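Local coordinates for protein probable oxidoreductase (Pseudomonas aeruginosa, PDB 4B7C) that is a probable oxidoreductase of the medium-chain dehydrogenase/reductase family that likely uses NADP(H), held in a Rossmann-fold domain, to transfer hydride to or from an unidentified substrate, at residues V153-A158 with S164-I169; R176-A181 with R213-G218. One frame throughout, in Å; residues are numbered along the deposited sequence.

Contact 1 (V153-A158 with S164-I169); sequences VVISGA and SVAGQI
Ile155, on a strand of the parallel sheet, faces Gly167 of the following helix with their CA atoms 6.6 Å apart, and the turn between them brings the CA atoms of Ala158 and Ser164 to 5.1 Å. Strand, glycine-rich turn and helix open the first beta-alpha-beta unit of the Rossmann fold, where this turn usually approaches the cofactor diphosphate. Ile155 carries the apolar part. With chi1 at -40° its CG1 branch lies beside the backbone N and CD1 reaches the helix, ending 3.8 Å from Ala166 CB. CD1 also comes within 3.1 Å of Gly167 N, tight enough to leave its modelled position doubtful; chi2, -133°, is far from staggered. Small residues suit the helix here, since Ala166 offers one methyl and Gly167 leaves its backbone open to the isoleucine. In the turn, Ala158 O lies 3.0 Å from Ser164 N at an angle too poor for a hydrogen bond, while Ser164 CB touches the same oxygen and Ser164 OG bonds back to Gly160 O. Ala166 and Val165 also touch Ala137 of helix 132-145, and Ile169 packs on Met294 and Trp297 of helix 287-299.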
loop_
_atom_site.group_PDB
_atom_site.type_symbol
_atom_site.label_atom_id
_atom_site.label_comp_id
_atom_site.label_asym_id
_atom_site.label_seq_id
_atom_site.Cartn_x
_atom_site.Cartn_y
_atom_site.Cartn_z
ATOM N N VAL B 153 3.872 17.661 0.286
ATOM C CA VAL B 153 3.514 16.793 1.387
ATOM C C VAL B 153 2.167 17.196 1.938
ATOM O O VAL B 153 1.958 18.346 2.337
ATOM C CB VAL B 153 4.561 16.858 2.515
ATOM C CG1 VAL B 153 4.151 15.958 3.670
ATOM C CG2 VAL B 153 5.916 16.452 1.975
ATOM N N VAL B 154 1.244 16.245 1.961
ATOM C CA VAL B 154 -0.062 16.448 2.565
ATOM C C VAL B 154 -0.185 15.662 3.869
ATOM O O VAL B 154 0.236 14.497 3.974
ATOM C CB VAL B 154 -1.192 16.050 1.605
ATOM C CG1 VAL B 154 -2.539 16.112 2.307
ATOM C CG2 VAL B 154 -1.164 16.931 0.364
ATOM N N ILE B 155 -0.729 16.324 4.885
ATOM C CA ILE B 155 -0.827 15.757 6.209
ATOM C C ILE B 155 -2.272 15.757 6.689
ATOM O O ILE B 155 -2.905 16.812 6.790
ATOM C CB ILE B 155 0.063 16.560 7.200
ATOM C CG1 ILE B 155 1.423 16.986 6.575
ATOM C CG2 ILE B 155 0.169 15.810 8.524
ATOM C CD1 ILE B 155 2.602 16.713 7.473
ATOM N N SER B 156 -2.804 14.574 6.996
ATOM C CA SER B 156 -4.124 14.468 7.629
ATOM C C SER B 156 -3.988 14.510 9.154
ATOM O O SER B 156 -2.913 14.252 9.699
ATOM C CB SER B 156 -4.868 13.208 7.187
ATOM O OG SER B 156 -4.259 12.038 7.694
ATOM N N GLY B 157 -5.091 14.823 9.837
ATOM C CA GLY B 157 -5.073 15.086 11.280
ATOM C C GLY B 157 -3.980 16.092 11.619
ATOM O O GLY B 157 -3.281 15.961 12.623
ATOM N N ALA B 158 -3.854 17.103 10.772
ATOM C CA ALA B 158 -2.685 17.974 10.749
ATOM C C ALA B 158 -2.522 18.849 12.001
ATOM O O ALA B 158 -1.409 19.292 12.301
ATOM C CB ALA B 158 -2.699 18.832 9.500
ATOM N N SER B 164 0.938 17.780 13.361
ATOM C CA SER B 164 1.467 19.150 13.491
ATOM C C SER B 164 2.981 19.149 13.499
ATOM O O SER B 164 3.619 20.042 12.938
ATOM C CB SER B 164 0.932 19.845 14.750
ATOM O OG SER B 164 1.284 19.137 15.917
ATOM N N VAL B 165 3.569 18.138 14.121
ATOM C CA VAL B 165 5.032 17.979 14.090
ATOM C C VAL B 165 5.533 17.542 12.709
ATOM O O VAL B 165 6.508 18.082 12.193
ATOM C CB VAL B 165 5.516 16.973 15.154
ATOM C CG1 VAL B 165 7.003 16.683 14.974
ATOM C CG2 VAL B 165 5.221 17.520 16.549
ATOM N N ALA B 166 4.859 16.558 12.121
ATOM C CA ALA B 166 5.232 16.041 10.801
ATOM C C ALA B 166 5.286 17.160 9.741
ATOM O O ALA B 166 6.230 17.245 8.959
ATOM C CB ALA B 166 4.256 14.934 10.365
ATOM N N GLY B 167 4.267 18.010 9.734
ATOM C CA GLY B 167 4.199 19.132 8.789
ATOM C C GLY B 167 5.342 20.122 8.937
ATOM O O GLY B 167 5.871 20.625 7.954
ATOM N N GLN B 168 5.744 20.368 10.174
ATOM C CA GLN B 168 6.855 21.280 10.452
ATOM C C GLN B 168 8.179 20.688 10.011
ATOM O O GLN B 168 9.032 21.375 9.439
ATOM C CB GLN B 168 6.903 21.645 11.939
ATOM C CG GLN B 168 5.708 22.466 12.404
ATOM C CD GLN B 168 5.767 22.815 13.883
ATOM O OE1 GLN B 168 6.483 23.725 14.276
ATOM N NE2 GLN B 168 5.003 22.100 14.703
ATOM N N ILE B 169 8.357 19.396 10.257
ATOM C CA ILE B 169 9.557 18.706 9.774
ATOM C C ILE B 169 9.625 18.793 8.249
ATOM O O ILE B 169 10.674 19.082 7.675
ATOM C CB ILE B 169 9.603 17.229 10.220
ATOM C CG1 ILE B 169 9.716 17.132 11.745
ATOM C CG2 ILE B 169 10.812 16.532 9.601
ATOM C CD1 ILE B 169 9.593 15.722 12.284
#

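Contact 2 (R176-A181 with R213-G218); sequences RVVGIA and RECPKG
Arg176, at the start of strand 176-181, the second strand from one edge of the Rossmann sheet, reaches across to Glu214, where helix 207-214 ends and the chain turns toward the next strand, 219-224. Its side chain is extended, with CG anti to the backbone N (chi1 176°), which carries the guanidinium out to the helix end. There two nitrogens grip one backbone oxygen side-on: NE lies 2.8 Å from Glu214 O and meets it nearly along the C=O axis, and NH2 gives a more bent bond to Glu214 O at 3.0 Å. A positive group suits this carbonyl, because the C-terminal end of a helix probably carries partial negative charge. The same Arg176 NH2 makes a salt bridge to Glu214 OE1 at 3.0 Å, with the guanidinium and carboxylate planes only 8° apart. Glu214 bends at chi2 to bring its carboxylate back there. The other oxygen is taken by Arg213, whose NE bonds Glu214 OE2 on its anti side, 31° out of the carboxylate plane; Arg213 NH1 in turn pairs with Glu205. One glutamate is thus shared by two arginines. Gly218 N closes the type I turn on Cys215 O, and Gly218 there has a positive phi, which a residue without a side chain adopts easily. Beneath the charges, branched Val178 meets the aliphatic root of the glutamate, and its CG2 rests 4.1 Å from the sulphur of Cys215, SG.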
loop_
_atom_site.group_PDB
_atom_site.type_symbol
_atom_site.label_atom_id
_atom_site.label_comp_id
_atom_site.label_asym_id
_atom_site.label_seq_id
_atom_site.Cartn_x
_atom_site.Cartn_y
_atom_site.Cartn_z
ATOM N N ARG B 176 6.699 21.664 0.077
ATOM C CA ARG B 176 5.422 22.344 0.149
ATOM C C ARG B 176 4.529 21.516 1.057
ATOM O O ARG B 176 4.304 20.332 0.811
ATOM C CB ARG B 176 4.795 22.507 -1.237
ATOM C CG ARG B 176 3.412 23.125 -1.186
ATOM C CD ARG B 176 2.799 23.412 -2.549
ATOM N NE ARG B 176 1.447 23.923 -2.323
ATOM C CZ ARG B 176 1.148 25.177 -1.978
ATOM N NH1 ARG B 176 2.095 26.106 -1.857
ATOM N NH2 ARG B 176 -0.120 25.509 -1.762
ATOM N N VAL B 177 3.994 22.152 2.095
ATOM C CA VAL B 177 3.261 21.449 3.136
ATOM C C VAL B 177 1.804 21.891 3.236
ATOM O O VAL B 177 1.503 23.051 3.544
ATOM C CB VAL B 177 3.928 21.635 4.510
ATOM C CG1 VAL B 177 3.258 20.751 5.545
ATOM C CG2 VAL B 177 5.414 21.347 4.421
ATOM N N VAL B 178 0.905 20.937 3.017
ATOM C CA VAL B 178 -0.527 21.181 3.063
ATOM C C VAL B 178 -1.179 20.311 4.122
ATOM O O VAL B 178 -1.084 19.075 4.103
ATOM C CB VAL B 178 -1.195 20.941 1.690
ATOM C CG1 VAL B 178 -2.702 21.125 1.778
ATOM C CG2 VAL B 178 -0.619 21.894 0.656
ATOM N N GLY B 179 -1.869 20.970 5.039
ATOM C CA GLY B 179 -2.568 20.287 6.119
ATOM C C GLY B 179 -4.038 20.093 5.833
ATOM O O GLY B 179 -4.661 20.899 5.143
ATOM N N ILE B 180 -4.588 19.006 6.351
ATOM C CA ILE B 180 -6.020 18.776 6.326
ATOM C C ILE B 180 -6.487 18.692 7.766
ATOM O O ILE B 180 -6.025 17.845 8.525
ATOM C CB ILE B 180 -6.423 17.462 5.619
ATOM C CG1 ILE B 180 -5.938 17.451 4.164
ATOM C CG2 ILE B 180 -7.932 17.290 5.682
ATOM C CD1 ILE B 180 -6.174 16.125 3.461
ATOM N N ALA B 181 -7.413 19.574 8.131
ATOM C CA ALA B 181 -7.931 19.632 9.497
ATOM C C ALA B 181 -9.368 20.134 9.536
ATOM O O ALA B 181 -9.840 20.786 8.599
ATOM C CB ALA B 181 -7.043 20.525 10.346
ATOM N N ARG B 213 -6.687 23.272 -5.474
ATOM C CA ARG B 213 -6.101 24.591 -5.245
ATOM C C ARG B 213 -4.713 24.506 -4.615
ATOM O O ARG B 213 -3.760 25.133 -5.085
ATOM C CB ARG B 213 -7.016 25.421 -4.348
ATOM C CG ARG B 213 -6.443 26.784 -3.991
ATOM C CD ARG B 213 -7.331 27.552 -3.027
ATOM N NE ARG B 213 -7.343 26.972 -1.681
ATOM C CZ ARG B 213 -8.350 26.278 -1.151
ATOM N NH1 ARG B 213 -9.467 26.050 -1.836
ATOM N NH2 ARG B 213 -8.243 25.803 0.082
ATOM N N GLU B 214 -4.610 23.718 -3.548
ATOM C CA GLU B 214 -3.392 23.684 -2.727
ATOM C C GLU B 214 -2.274 22.785 -3.265
ATOM O O GLU B 214 -1.107 22.979 -2.921
ATOM C CB GLU B 214 -3.719 23.265 -1.292
ATOM C CG GLU B 214 -4.622 24.236 -0.536
ATOM C CD GLU B 214 -4.004 25.611 -0.319
ATOM O OE1 GLU B 214 -2.757 25.734 -0.302
ATOM O OE2 GLU B 214 -4.781 26.573 -0.168
ATOM N N CYS B 215 -2.631 21.801 -4.086
ATOM C CA CYS B 215 -1.658 20.818 -4.607
ATOM C C CYS B 215 -1.687 20.724 -6.128
ATOM O O CYS B 215 -1.987 19.664 -6.683
ATOM C CB CYS B 215 -1.909 19.426 -4.015
ATOM S SG CYS B 215 -2.165 19.401 -2.246
ATOM N N PRO B 216 -1.319 21.819 -6.811
ATOM C CA PRO B 216 -1.441 21.860 -8.267
ATOM C C PRO B 216 -0.598 20.815 -9.009
ATOM O O PRO B 216 -0.967 20.408 -10.112
ATOM C CB PRO B 216 -0.969 23.278 -8.613
ATOM C CG PRO B 216 -0.029 23.643 -7.516
ATOM C CD PRO B 216 -0.576 22.979 -6.283
ATOM N N LYS B 217 0.523 20.407 -8.418
ATOM C CA LYS B 217 1.409 19.399 -9.031
ATOM C C LYS B 217 1.244 18.000 -8.420
ATOM O O LYS B 217 2.120 17.149 -8.531
ATOM C CB LYS B 217 2.873 19.853 -8.947
ATOM C CG LYS B 217 3.160 21.062 -9.839
ATOM C CD LYS B 217 4.602 21.416 -10.004
ATOM C CE LYS B 217 5.004 22.147 -11.284
ATOM N NZ LYS B 217 6.452 22.481 -11.280
ATOM N N GLY B 218 0.099 17.758 -7.799
ATOM C CA GLY B 218 -0.177 16.471 -7.172
ATOM C C GLY B 218 0.470 16.302 -5.800
ATOM O O GLY B 218 1.163 17.198 -5.305
#

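How the contacts relate
Contacts 1 and 2 lie on opposite faces of one parallel sheet, their centres about 11 Å apart. Strands 152-155 and 176-181 are neighbours in it, and probable backbone hydrogen bonds join them: Val153 N to Arg176 O and Ile155 O to Ile180 N, each 2.8 Å. Ile155 turns toward helix 161-172, whereas Val178 turns toward the end of helix 207-214. Packing links them too, with Gly167 O 3.6 Å from Val177 CG1 and Ala158 CB 3.7 Å from Gly179 CA, where a bare glycine lets the turn come close. Contact 1 includes part of the glycine-rich turn, the probable cofactor side; the Arg176 end of contact 2 lies at the opposite end of the strands.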